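Local coordinates for protein beta-N-acetylhexosaminidase (Arthrobacter aurescens, PDB 3RCN) that probably hydrolyses terminal non-reducing N-acetyl-D-hexosamine residues from N-acetyl-beta-D-hexosaminides, as a glycoside hydrolase of family 20, at residues M144-R149 and H173-D178; I241-V246 and W309-G314; A148-P153 and R215-F220; S250-A255 and V271-R276. All coordinates share one frame; numbering follows the deposited sequence.

Contact 1: M144-R149 and H173-D178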
loop_
_atom_site.group_PDB
_atom_site.type_symbol
_atom_site.label_atom_id
_atom_site.label_comp_id
_atom_site.label_asym_id
_atom_site.label_seq_id
_atom_site.Cartn_x
_atom_site.Cartn_y
_atom_site.Cartn_z
HETATM N N MSE A 144 -2.383 10.686 -15.378
HETATM C CA MSE A 144 -2.094 9.416 -16.004
HETATM C C MSE A 144 -1.082 8.658 -15.177
HETATM O O MSE A 144 -0.157 9.228 -14.613
HETATM C CB MSE A 144 -1.546 9.617 -17.395
HETATM C CG MSE A 144 -1.616 8.372 -18.218
HETATM SE SE MSE A 144 -0.080 8.244 -19.376
HETATM C CE MSE A 144 1.201 7.769 -17.989
ATOM N N LEU A 145 -1.271 7.357 -15.116
ATOM C CA LEU A 145 -0.413 6.510 -14.341
ATOM C C LEU A 145 0.073 5.394 -15.243
ATOM O O LEU A 145 -0.727 4.603 -15.744
ATOM C CB LEU A 145 -1.214 5.944 -13.180
ATOM C CG LEU A 145 -0.495 4.987 -12.239
ATOM C CD1 LEU A 145 0.878 5.550 -11.841
ATOM C CD2 LEU A 145 -1.383 4.725 -11.032
ATOM N N ASP A 146 1.385 5.307 -15.442
ATOM C CA ASP A 146 1.922 4.258 -16.287
ATOM C C ASP A 146 2.260 3.054 -15.379
ATOM O O ASP A 146 3.212 3.072 -14.598
ATOM C CB ASP A 146 3.182 4.825 -16.948
ATOM C CG ASP A 146 3.967 3.792 -17.730
ATOM O OD1 ASP A 146 3.438 2.684 -17.972
ATOM O OD2 ASP A 146 5.122 4.112 -18.108
ATOM N N VAL A 147 1.440 2.015 -15.480
ATOM C CA VAL A 147 1.691 0.742 -14.825
ATOM C C VAL A 147 2.262 -0.305 -15.775
ATOM O O VAL A 147 2.430 -1.467 -15.422
ATOM C CB VAL A 147 0.446 0.221 -14.121
ATOM C CG1 VAL A 147 -0.107 1.299 -13.212
ATOM C CG2 VAL A 147 -0.585 -0.223 -15.144
ATOM N N ALA A 148 2.483 0.090 -17.013
ATOM C CA ALA A 148 3.032 -0.834 -17.993
ATOM C C ALA A 148 4.540 -0.963 -17.798
ATOM O O ALA A 148 5.090 -2.056 -17.858
ATOM C CB ALA A 148 2.702 -0.371 -19.419
ATOM N N ARG A 149 5.205 0.163 -17.568
ATOM C CA ARG A 149 6.647 0.147 -17.402
ATOM C C ARG A 149 7.047 -0.485 -16.056
ATOM O O ARG A 149 7.840 -1.424 -16.017
ATOM C CB ARG A 149 7.225 1.543 -17.588
ATOM C CG ARG A 149 7.553 1.888 -19.029
ATOM C CD ARG A 149 6.343 1.770 -19.976
ATOM N NE ARG A 149 6.700 2.212 -21.323
ATOM C CZ ARG A 149 6.556 3.459 -21.769
ATOM N NH1 ARG A 149 6.041 4.399 -20.985
ATOM N NH2 ARG A 149 6.929 3.765 -23.005
ATOM N N HIS A 173 -6.100 8.194 -15.867
ATOM C CA HIS A 173 -5.836 7.594 -17.152
ATOM C C HIS A 173 -4.800 6.499 -16.892
ATOM O O HIS A 173 -3.677 6.770 -16.460
ATOM C CB HIS A 173 -5.353 8.675 -18.122
ATOM C CG HIS A 173 -4.901 8.156 -19.451
ATOM N ND1 HIS A 173 -5.014 8.892 -20.611
ATOM C CD2 HIS A 173 -4.319 6.984 -19.803
ATOM C CE1 HIS A 173 -4.521 8.197 -21.621
ATOM N NE2 HIS A 173 -4.093 7.036 -21.156
ATOM N N LEU A 174 -5.209 5.255 -17.122
ATOM C CA LEU A 174 -4.451 4.101 -16.676
ATOM C C LEU A 174 -3.750 3.452 -17.847
ATOM O O LEU A 174 -4.379 2.750 -18.624
ATOM C CB LEU A 174 -5.432 3.099 -16.076
ATOM C CG LEU A 174 -4.865 2.097 -15.084
ATOM C CD1 LEU A 174 -4.098 2.835 -14.018
ATOM C CD2 LEU A 174 -5.981 1.286 -14.468
ATOM N N HIS A 175 -2.435 3.593 -17.936
ATOM C CA HIS A 175 -1.772 3.160 -19.152
ATOM C C HIS A 175 -1.356 1.716 -18.873
ATOM O O HIS A 175 -0.359 1.455 -18.201
ATOM C CB HIS A 175 -0.566 4.093 -19.366
ATOM C CG HIS A 175 0.307 3.739 -20.527
ATOM N ND1 HIS A 175 0.013 4.107 -21.822
ATOM C CD2 HIS A 175 1.498 3.097 -20.582
ATOM C CE1 HIS A 175 0.966 3.678 -22.629
ATOM N NE2 HIS A 175 1.880 3.065 -21.902
ATOM N N LEU A 176 -2.094 0.788 -19.475
ATOM C CA LEU A 176 -2.068 -0.612 -19.050
ATOM C C LEU A 176 -1.128 -1.530 -19.807
ATOM O O LEU A 176 -0.903 -2.661 -19.389
ATOM C CB LEU A 176 -3.478 -1.203 -19.104
ATOM C CG LEU A 176 -4.479 -0.808 -18.020
ATOM C CD1 LEU A 176 -5.879 -1.248 -18.420
ATOM C CD2 LEU A 176 -4.087 -1.425 -16.666
ATOM N N THR A 177 -0.575 -1.058 -20.914
ATOM C CA THR A 177 0.149 -1.950 -21.814
ATOM C C THR A 177 1.210 -1.170 -22.562
ATOM O O THR A 177 1.059 0.024 -22.819
ATOM C CB THR A 177 -0.783 -2.604 -22.877
ATOM O OG1 THR A 177 -1.167 -1.616 -23.839
ATOM C CG2 THR A 177 -2.049 -3.204 -22.249
ATOM N N ASP A 178 2.292 -1.841 -22.904
ATOM C CA ASP A 178 3.363 -1.185 -23.613
ATOM C C ASP A 178 4.318 -2.251 -24.102
ATOM O O ASP A 178 3.988 -3.438 -24.076
ATOM C CB ASP A 178 4.053 -0.132 -22.743
ATOM C CG ASP A 178 4.609 1.022 -23.560
ATOM O OD1 ASP A 178 5.593 0.798 -24.286
ATOM O OD2 ASP A 178 4.072 2.153 -23.472
#
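Leu145 N donates to His173 O (2.8 Å) and His175 N to Leu145 O (3.0 Å), parallel backbone bonds between the strands. His175 NE2 donates to Asp178 OD2 at 2.8 Å, through the anti lone pair of OD2, which lies in the imidazole plane. Asp146 OD2 forms a salt bridge with Arg149 NH1 at 3.0 Å, in the guanidinium plane. Asp146 OD1 closes an Asx turn by accepting the backbone N of Ala148, and also that of Arg149. An alanine at Asp146 would probably leave Arg149 NH1 without this carboxylate and the turn free to shift. Gln180 also holds Arg149 NE, and Glu243 holds His175 ND1. Arg149 and Asp178 make a long, weak ion pair: Asp178 OD2 lies over one face of the guanidinium, 3.3 Å from Arg149 NH2, with no N-H aimed at it. CG of selenomethionine Met144, anti to the backbone N (chi1 -163°), sits over one face of the His173 ring, 3.4 Å from CD2. The CB of Ala148 packs against CB of Asp178. This is a beta-alpha-beta crossover (strand 140-146, helix 154-166, strand 171-178) in the catalytic alpha-beta barrel, with the side chain of Arg149 about 6 Å from that of Glu316, the predicted proton donor.

Contact 2: I241-V246 and W309-G314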
loop_
_atom_site.group_PDB
_atom_site.type_symbol
_atom_site.label_atom_id
_atom_site.label_comp_id
_atom_site.label_asym_id
_atom_site.label_seq_id
_atom_site.Cartn_x
_atom_site.Cartn_y
_atom_site.Cartn_z
ATOM N N ILE A 241 -10.026 5.921 -17.237
ATOM C CA ILE A 241 -9.876 5.717 -18.672
ATOM C C ILE A 241 -8.722 4.755 -18.946
ATOM O O ILE A 241 -7.560 5.089 -18.733
ATOM C CB ILE A 241 -9.591 7.045 -19.370
ATOM C CG1 ILE A 241 -10.832 7.942 -19.331
ATOM C CG2 ILE A 241 -9.101 6.807 -20.797
ATOM C CD1 ILE A 241 -10.530 9.402 -19.666
ATOM N N PRO A 242 -9.041 3.537 -19.385
ATOM C CA PRO A 242 -7.981 2.564 -19.659
ATOM C C PRO A 242 -7.355 2.865 -20.994
ATOM O O PRO A 242 -8.020 3.399 -21.874
ATOM C CB PRO A 242 -8.737 1.247 -19.729
ATOM C CG PRO A 242 -10.102 1.645 -20.260
ATOM C CD PRO A 242 -10.381 3.014 -19.696
ATOM N N GLU A 243 -6.090 2.524 -21.157
ATOM C CA GLU A 243 -5.452 2.683 -22.444
ATOM C C GLU A 243 -4.822 1.370 -22.853
ATOM O O GLU A 243 -4.034 0.798 -22.100
ATOM C CB GLU A 243 -4.390 3.778 -22.408
ATOM C CG GLU A 243 -3.686 3.986 -23.744
ATOM C CD GLU A 243 -2.550 4.992 -23.665
ATOM O OE1 GLU A 243 -2.401 5.650 -22.613
ATOM O OE2 GLU A 243 -1.793 5.125 -24.650
ATOM N N ILE A 244 -5.198 0.882 -24.032
ATOM C CA ILE A 244 -4.433 -0.162 -24.693
ATOM C C ILE A 244 -3.787 0.473 -25.909
ATOM O O ILE A 244 -4.459 0.770 -26.887
ATOM C CB ILE A 244 -5.317 -1.327 -25.133
ATOM C CG1 ILE A 244 -5.857 -2.084 -23.908
ATOM C CG2 ILE A 244 -4.523 -2.270 -25.995
ATOM C CD1 ILE A 244 -7.040 -1.428 -23.255
ATOM N N ASP A 245 -2.479 0.665 -25.857
ATOM C CA ASP A 245 -1.800 1.467 -26.857
ATOM C C ASP A 245 -1.569 0.642 -28.120
ATOM O O ASP A 245 -1.027 -0.461 -28.048
ATOM C CB ASP A 245 -0.474 1.974 -26.304
ATOM C CG ASP A 245 0.048 3.185 -27.047
ATOM O OD1 ASP A 245 -0.333 3.383 -28.231
ATOM O OD2 ASP A 245 0.849 3.933 -26.434
ATOM N N VAL A 246 -2.018 1.175 -29.259
ATOM C CA VAL A 246 -1.856 0.552 -30.574
ATOM C C VAL A 246 -1.662 1.627 -31.639
ATOM O O VAL A 246 -2.067 2.770 -31.445
ATOM C CB VAL A 246 -3.093 -0.265 -30.953
ATOM C CG1 VAL A 246 -3.231 -1.496 -30.023
ATOM C CG2 VAL A 246 -4.331 0.618 -30.903
ATOM N N TRP A 309 -14.939 7.231 -22.392
ATOM C CA TRP A 309 -13.769 7.199 -23.276
ATOM C C TRP A 309 -12.931 5.951 -23.035
ATOM O O TRP A 309 -12.832 5.460 -21.911
ATOM C CB TRP A 309 -12.864 8.411 -23.060
ATOM C CG TRP A 309 -13.526 9.723 -23.232
ATOM C CD1 TRP A 309 -13.687 10.418 -24.397
ATOM C CD2 TRP A 309 -14.106 10.525 -22.201
ATOM N NE1 TRP A 309 -14.346 11.602 -24.154
ATOM C CE2 TRP A 309 -14.618 11.692 -22.813
ATOM C CE3 TRP A 309 -14.264 10.362 -20.821
ATOM C CZ2 TRP A 309 -15.267 12.700 -22.090
ATOM C CZ3 TRP A 309 -14.913 11.367 -20.098
ATOM C CH2 TRP A 309 -15.404 12.520 -20.737
ATOM N N ILE A 310 -12.313 5.450 -24.093
ATOM C CA ILE A 310 -11.350 4.368 -23.986
ATOM C C ILE A 310 -10.152 4.774 -24.827
ATOM O O ILE A 310 -10.319 5.220 -25.949
ATOM C CB ILE A 310 -11.976 3.066 -24.482
ATOM C CG1 ILE A 310 -12.986 2.586 -23.435
ATOM C CG2 ILE A 310 -10.917 2.019 -24.773
ATOM C CD1 ILE A 310 -13.603 1.270 -23.752
ATOM N N SER A 311 -8.948 4.680 -24.277
ATOM C CA SER A 311 -7.782 5.225 -24.967
ATOM C C SER A 311 -7.099 4.192 -25.843
ATOM O O SER A 311 -6.854 3.067 -25.416
ATOM C CB SER A 311 -6.779 5.826 -23.980
ATOM O OG SER A 311 -5.571 6.177 -24.638
ATOM N N LEU A 312 -6.876 4.555 -27.100
ATOM C CA LEU A 312 -6.121 3.719 -28.021
ATOM C C LEU A 312 -4.673 4.129 -28.219
ATOM O O LEU A 312 -3.965 3.497 -28.998
ATOM C CB LEU A 312 -6.836 3.580 -29.364
ATOM C CG LEU A 312 -8.196 2.885 -29.267
ATOM C CD1 LEU A 312 -8.889 2.880 -30.619
ATOM C CD2 LEU A 312 -8.041 1.481 -28.725
ATOM N N GLY A 313 -4.212 5.167 -27.531
ATOM C CA GLY A 313 -2.847 5.600 -27.777
ATOM C C GLY A 313 -2.666 6.199 -29.164
ATOM O O GLY A 313 -3.237 7.236 -29.472
ATOM N N GLY A 314 -1.792 5.595 -29.959
ATOM C CA GLY A 314 -1.576 6.006 -31.333
ATOM C C GLY A 314 -0.268 6.759 -31.479
ATOM O O GLY A 314 0.124 7.160 -32.582
#
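Glu243 reaches along Ser311 toward Gly313. Its CG is anti to the backbone N (chi1 180°), and the chain beyond stays extended. CB lies 3.5 Å from Ser311 CB. CG comes to 3.0 Å from Ser311 OG, and CD also lies by that oxygen. At the tip, OE2 passes 3.3 Å from Gly313 CA and bonds to Trp365 NE1. OE1 turns to His173 NE2 and His175 ND1, so this buried carboxylate is held by three hydrogen bonds. An alanine in place of Glu243 would probably leave His173 NE2, His175 ND1 and Trp365 NE1 without this partner and open a gap beside Ser311.

The backbones are bridged at Glu243 and Ser311. Ser311 N bonds to Pro242 O at 2.9 Å, and Ile244 N bonds to Ser311 O. Beyond the bridge Val246 N reaches Leu312 O at 3.0 Å. Asp245 OD1 accepts from Gly314 N at 3.2 Å, on the syn side but out of the carboxylate plane. Gly313 CA lies close to the same Asp245 OD1, at 3.4 Å. At the other end Ile241 CD1 touches Trp309 CE3 at 4.0 Å.

The two strands run nearly parallel, 23° apart, as neighbours in the barrel wall. Strand 171-178 flanks 239-243, and strand 361-364 flanks 309-313. Helix 288-304 packs on Pro242, Ile244, Val246 and Ile310. Helix 342-357 covers Val246, Ile310 and Leu312.

Contact 3: A148-P153 and R215-F220. With SO4 (sulfate ion), chain B.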
loop_
_atom_site.group_PDB
_atom_site.type_symbol
_atom_site.label_atom_id
_atom_site.label_comp_id
_atom_site.label_asym_id
_atom_site.label_seq_id
_atom_site.Cartn_x
_atom_site.Cartn_y
_atom_site.Cartn_z
ATOM N N ALA A 148 2.483 0.090 -17.013
ATOM C CA ALA A 148 3.032 -0.834 -17.993
ATOM C C ALA A 148 4.540 -0.963 -17.798
ATOM O O ALA A 148 5.090 -2.056 -17.858
ATOM C CB ALA A 148 2.702 -0.371 -19.419
ATOM N N ARG A 149 5.205 0.163 -17.568
ATOM C CA ARG A 149 6.647 0.147 -17.402
ATOM C C ARG A 149 7.047 -0.485 -16.056
ATOM O O ARG A 149 7.840 -1.424 -16.017
ATOM C CB ARG A 149 7.225 1.543 -17.588
ATOM C CG ARG A 149 7.553 1.888 -19.029
ATOM C CD ARG A 149 6.343 1.770 -19.976
ATOM N NE ARG A 149 6.700 2.212 -21.323
ATOM C CZ ARG A 149 6.556 3.459 -21.769
ATOM N NH1 ARG A 149 6.041 4.399 -20.985
ATOM N NH2 ARG A 149 6.929 3.765 -23.005
ATOM N N HIS A 150 6.475 0.016 -14.966
ATOM C CA HIS A 150 6.587 -0.648 -13.663
ATOM C C HIS A 150 5.228 -0.940 -13.047
ATOM O O HIS A 150 4.422 -0.029 -12.793
ATOM C CB HIS A 150 7.497 0.116 -12.700
ATOM C CG HIS A 150 8.944 -0.038 -13.031
ATOM N ND1 HIS A 150 9.649 0.909 -13.740
ATOM C CD2 HIS A 150 9.800 -1.066 -12.812
ATOM C CE1 HIS A 150 10.889 0.483 -13.923
ATOM N NE2 HIS A 150 11.007 -0.711 -13.369
ATOM N N PHE A 151 4.980 -2.231 -12.844
ATOM C CA PHE A 151 3.731 -2.700 -12.293
ATOM C C PHE A 151 3.562 -2.153 -10.886
ATOM O O PHE A 151 4.460 -2.283 -10.053
ATOM C CB PHE A 151 3.721 -4.225 -12.264
ATOM C CG PHE A 151 2.547 -4.799 -11.552
ATOM C CD1 PHE A 151 1.288 -4.783 -12.142
ATOM C CD2 PHE A 151 2.695 -5.355 -10.287
ATOM C CE1 PHE A 151 0.194 -5.309 -11.492
ATOM C CE2 PHE A 151 1.602 -5.890 -9.618
ATOM C CZ PHE A 151 0.345 -5.866 -10.219
HETATM N N MSE A 152 2.421 -1.525 -10.629
HETATM C CA MSE A 152 2.130 -1.049 -9.289
HETATM C C MSE A 152 1.147 -1.992 -8.589
HETATM O O MSE A 152 0.042 -2.233 -9.075
HETATM C CB MSE A 152 1.597 0.380 -9.302
HETATM C CG MSE A 152 1.323 0.896 -7.899
HETATM SE SE MSE A 152 0.855 2.783 -7.741
HETATM C CE MSE A 152 2.630 3.539 -8.097
ATOM N N PRO A 153 1.559 -2.555 -7.451
ATOM C CA PRO A 153 0.638 -3.462 -6.773
ATOM C C PRO A 153 -0.683 -2.769 -6.444
ATOM O O PRO A 153 -0.717 -1.558 -6.204
ATOM C CB PRO A 153 1.399 -3.842 -5.509
ATOM C CG PRO A 153 2.865 -3.654 -5.890
ATOM C CD PRO A 153 2.851 -2.441 -6.752
ATOM N N ARG A 215 17.304 -7.930 -13.175
ATOM C CA ARG A 215 16.186 -8.245 -12.285
ATOM C C ARG A 215 14.860 -8.378 -13.041
ATOM O O ARG A 215 14.351 -7.405 -13.594
ATOM C CB ARG A 215 16.063 -7.153 -11.210
ATOM C CG ARG A 215 15.021 -7.402 -10.111
ATOM C CD ARG A 215 14.725 -6.106 -9.353
ATOM N NE ARG A 215 13.747 -6.274 -8.278
ATOM C CZ ARG A 215 14.062 -6.384 -6.984
ATOM N NH1 ARG A 215 15.337 -6.348 -6.600
ATOM N NH2 ARG A 215 13.101 -6.528 -6.069
ATOM N N PRO A 216 14.292 -9.589 -13.057
ATOM C CA PRO A 216 12.966 -9.792 -13.630
ATOM C C PRO A 216 11.977 -8.782 -13.053
ATOM O O PRO A 216 12.116 -8.385 -11.892
ATOM C CB PRO A 216 12.611 -11.205 -13.164
ATOM C CG PRO A 216 13.909 -11.899 -13.116
ATOM C CD PRO A 216 14.899 -10.858 -12.621
ATOM N N HIS A 217 11.016 -8.338 -13.866
ATOM C CA HIS A 217 9.937 -7.499 -13.356
ATOM C C HIS A 217 8.595 -7.808 -14.003
ATOM O O HIS A 217 8.515 -8.034 -15.213
ATOM C CB HIS A 217 10.241 -6.004 -13.499
ATOM C CG HIS A 217 9.095 -5.143 -13.071
ATOM N ND1 HIS A 217 8.868 -4.808 -11.754
ATOM C CD2 HIS A 217 8.057 -4.627 -13.777
ATOM C CE1 HIS A 217 7.767 -4.080 -11.671
ATOM N NE2 HIS A 217 7.255 -3.958 -12.884
ATOM N N GLY A 218 7.535 -7.798 -13.202
ATOM C CA GLY A 218 6.211 -8.033 -13.735
ATOM C C GLY A 218 5.080 -8.120 -12.731
ATOM O O GLY A 218 5.241 -7.842 -11.544
ATOM N N GLY A 219 3.900 -8.433 -13.254
ATOM C CA GLY A 219 2.693 -8.622 -12.471
ATOM C C GLY A 219 1.530 -8.208 -13.362
ATOM O O GLY A 219 1.739 -7.708 -14.467
ATOM N N PHE A 220 0.307 -8.403 -12.897
ATOM C CA PHE A 220 -0.845 -7.945 -13.653
ATOM C C PHE A 220 -2.090 -7.841 -12.795
ATOM O O PHE A 220 -2.168 -8.427 -11.722
ATOM C CB PHE A 220 -1.104 -8.842 -14.861
ATOM C CG PHE A 220 -1.519 -10.227 -14.505
ATOM C CD1 PHE A 220 -2.840 -10.514 -14.240
ATOM C CD2 PHE A 220 -0.584 -11.251 -14.458
ATOM C CE1 PHE A 220 -3.225 -11.798 -13.910
ATOM C CE2 PHE A 220 -0.960 -12.533 -14.137
ATOM C CZ PHE A 220 -2.282 -12.812 -13.863
HETATM S S SO4 B . 9.446 -5.834 -7.187
HETATM O O1 SO4 B . 9.552 -6.658 -8.392
HETATM O O2 SO4 B . 9.218 -6.693 -6.031
HETATM O O3 SO4 B . 10.697 -5.102 -7.019
HETATM O O4 SO4 B . 8.345 -4.883 -7.316
#
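His217 and Phe151 join a loop to the short strand 217-218 in a partly buried contact of aromatic and polar character. The loop, 148-153, leads from strand 140-146 to helix 154-166. The one hydrogen bond across runs from Phe151 N to His217 NE2, at 2.9 Å and 158°, with the donor in the ring plane. It makes NE2 the acceptor, which is consistent with a neutral His217 protonated on ND1. His150 meets the same ring from above in a T-shaped pair. Its CD2 edge stands 3.8 Å over the centre of the His217 face, with the planes at 67°. His150 ND1 is held by Ser458 O. Phe151 has CG anti to the backbone N (chi1 173°), which lays its ring against the glycines. Gly219 CA makes a CH-pi contact 3.9 Å from the ring centroid, and Phe220 N lies 3.4 Å from Phe151 CE1, over the same ring. Arg215 NH2 bonds to O3 of a sulfate, probably from the crystallisation liquor, at 3.0 Å. Arg215 NH1 forms a salt bridge with Asp462 of the second subunit. Arg465 of that subunit also binds the sulfate and packs on Phe151 and His217. The contact thus fastens the loop after a barrel strand at the subunit interface.

Contact 4: S250-A255 and V271-R276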
loop_
_atom_site.group_PDB
_atom_site.type_symbol
_atom_site.label_atom_id
_atom_site.label_comp_id
_atom_site.label_asym_id
_atom_site.label_seq_id
_atom_site.Cartn_x
_atom_site.Cartn_y
_atom_site.Cartn_z
ATOM N N SER A 250 3.664 -2.008 -28.837
ATOM C CA SER A 250 3.029 -3.310 -28.763
ATOM C C SER A 250 3.864 -4.560 -28.501
ATOM O O SER A 250 3.310 -5.659 -28.492
ATOM C CB SER A 250 2.097 -3.489 -29.949
ATOM O OG SER A 250 1.108 -2.477 -29.892
ATOM N N GLN A 251 5.176 -4.431 -28.319
ATOM C CA GLN A 251 6.001 -5.647 -28.209
ATOM C C GLN A 251 5.598 -6.675 -27.122
ATOM O O GLN A 251 5.944 -7.847 -27.225
ATOM C CB GLN A 251 7.480 -5.318 -28.083
ATOM C CG GLN A 251 8.359 -6.532 -28.266
ATOM C CD GLN A 251 9.789 -6.160 -28.556
ATOM O OE1 GLN A 251 10.055 -5.152 -29.220
ATOM N NE2 GLN A 251 10.726 -6.967 -28.060
ATOM N N ALA A 252 4.885 -6.253 -26.084
ATOM C CA ALA A 252 4.480 -7.205 -25.057
ATOM C C ALA A 252 3.418 -8.131 -25.615
ATOM O O ALA A 252 3.511 -9.346 -25.459
ATOM C CB ALA A 252 3.990 -6.499 -23.783
ATOM N N ALA A 253 2.422 -7.556 -26.286
ATOM C CA ALA A 253 1.393 -8.342 -26.964
ATOM C C ALA A 253 1.974 -9.235 -28.085
ATOM O O ALA A 253 1.564 -10.385 -28.259
ATOM C CB ALA A 253 0.306 -7.420 -27.507
ATOM N N ILE A 254 2.938 -8.706 -28.834
ATOM C CA ILE A 254 3.610 -9.474 -29.881
ATOM C C ILE A 254 4.393 -10.672 -29.316
ATOM O O ILE A 254 4.374 -11.752 -29.901
ATOM C CB ILE A 254 4.518 -8.567 -30.756
ATOM C CG1 ILE A 254 3.667 -7.547 -31.512
ATOM C CG2 ILE A 254 5.333 -9.394 -31.748
ATOM C CD1 ILE A 254 4.448 -6.365 -32.014
ATOM N N ALA A 255 5.075 -10.479 -28.189
ATOM C CA ALA A 255 5.728 -11.591 -27.485
ATOM C C ALA A 255 4.750 -12.717 -27.152
ATOM O O ALA A 255 5.021 -13.889 -27.409
ATOM C CB ALA A 255 6.430 -11.102 -26.196
ATOM N N VAL A 271 10.242 -13.432 -30.340
ATOM C CA VAL A 271 10.108 -12.103 -29.769
ATOM C C VAL A 271 9.784 -12.219 -28.289
ATOM O O VAL A 271 8.933 -13.025 -27.900
ATOM C CB VAL A 271 8.975 -11.326 -30.464
ATOM C CG1 VAL A 271 8.758 -9.970 -29.810
ATOM C CG2 VAL A 271 9.275 -11.198 -31.949
ATOM N N GLU A 272 10.454 -11.431 -27.456
ATOM C CA GLU A 272 10.154 -11.451 -26.022
ATOM C C GLU A 272 9.802 -10.051 -25.493
ATOM O O GLU A 272 10.072 -9.053 -26.167
ATOM C CB GLU A 272 11.306 -12.078 -25.231
ATOM C CG GLU A 272 12.554 -11.232 -25.148
ATOM C CD GLU A 272 13.533 -11.756 -24.107
ATOM O OE1 GLU A 272 13.758 -12.991 -24.086
ATOM O OE2 GLU A 272 14.058 -10.941 -23.304
ATOM N N VAL A 273 9.186 -9.969 -24.311
ATOM C CA VAL A 273 8.782 -8.663 -23.784
ATOM C C VAL A 273 10.004 -7.728 -23.805
ATOM O O VAL A 273 11.106 -8.142 -23.460
ATOM C CB VAL A 273 8.196 -8.764 -22.355
ATOM C CG1 VAL A 273 7.819 -7.386 -21.841
ATOM C CG2 VAL A 273 6.979 -9.672 -22.326
ATOM N N TRP A 274 9.832 -6.485 -24.243
ATOM C CA TRP A 274 10.988 -5.592 -24.393
ATOM C C TRP A 274 11.636 -5.281 -23.051
ATOM O O TRP A 274 10.938 -5.014 -22.089
ATOM C CB TRP A 274 10.599 -4.285 -25.085
ATOM C CG TRP A 274 11.663 -3.781 -26.019
ATOM C CD1 TRP A 274 12.637 -4.528 -26.646
ATOM C CD2 TRP A 274 11.864 -2.425 -26.446
ATOM N NE1 TRP A 274 13.422 -3.712 -27.433
ATOM C CE2 TRP A 274 12.967 -2.422 -27.332
ATOM C CE3 TRP A 274 11.220 -1.213 -26.164
ATOM C CZ2 TRP A 274 13.436 -1.256 -27.930
ATOM C CZ3 TRP A 274 11.690 -0.052 -26.764
ATOM C CH2 TRP A 274 12.781 -0.084 -27.637
ATOM N N THR A 275 12.964 -5.333 -22.982
ATOM C CA THR A 275 13.666 -4.999 -21.738
ATOM C C THR A 275 14.227 -3.568 -21.620
ATOM O O THR A 275 14.843 -3.222 -20.604
ATOM C CB THR A 275 14.783 -6.017 -21.404
ATOM O OG1 THR A 275 15.875 -5.847 -22.306
ATOM C CG2 THR A 275 14.260 -7.424 -21.505
ATOM N N ARG A 276 14.013 -2.733 -22.634
ATOM C CA ARG A 276 14.592 -1.389 -22.613
ATOM C C ARG A 276 13.546 -0.321 -22.836
ATOM O O ARG A 276 12.401 -0.625 -23.179
ATOM C CB ARG A 276 15.733 -1.240 -23.621
ATOM C CG ARG A 276 15.399 -1.736 -25.016
ATOM C CD ARG A 276 16.207 -1.007 -26.076
ATOM N NE ARG A 276 15.708 0.349 -26.304
ATOM C CZ ARG A 276 16.008 1.084 -27.374
ATOM N NH1 ARG A 276 16.799 0.590 -28.321
ATOM N NH2 ARG A 276 15.510 2.304 -27.506
#
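Gln251 and Ala255, one turn apart on helix 251-256, form the tight side of this contact with the loop 271-276. Gln251 has CG anti to the backbone N (chi1 -168°) and extends across to the loop. Its NE2 donates to Glu272 O at 2.9 Å and 167°, nearly along the C=O axis and close to its own amide plane. The amide then lies beside Trp274. OE1 sits over one face of the indole, toward the rim, and NE2 is 3.4 Å from Trp274 CD1. Arg276 CG lies over the opposite face of the ring. OE1 is itself bonded to Asn280 ND2. Behind the amide, Gln251 CG meets Val271 CG1 at 3.8 Å, and Ile254 CG2 touches the same methyl. Ala255 CB presses on the loop backbone, 3.5 Å from Val273 N. The small methyl lets helix and loop come close here.

The side of Glu272 is looser. Its side chain points away from the helix and is exposed. The carbonyl is hydrogen-bonded, whereas the carboxylate is poorly ordered. The chemistry implies a loop tied to the helix by one amide and by methyl packing. The side chain of Trp274, packed between Gln251 and Arg276, lies about 8 Å from that of Glu316, the predicted proton donor.

Contacts 1 and 2 belong to the buried barrel wall and meet directly, because strands 171-178 and 239-243 are neighbours in one sheet. Both rest on parallel backbone bonding. Contact 1 brings histidines and contact 2 the carboxylate of Glu243; a probable hydrogen bond, His173 NE2 to Glu243 OE1, joins them. Contact 3 shares Ala148 and Arg149 with contact 1 but lies further out, where it reaches the second subunit, and relies on aromatic rings, glycines and one backbone-to-imidazole bond. Contact 4 is nested in the chain between the segments of contact 2 and joins a short helix to a loop. It has one side-chain bond, small methyls and an exposed edge. Contact 1 touches it through Asp178 and Ala252.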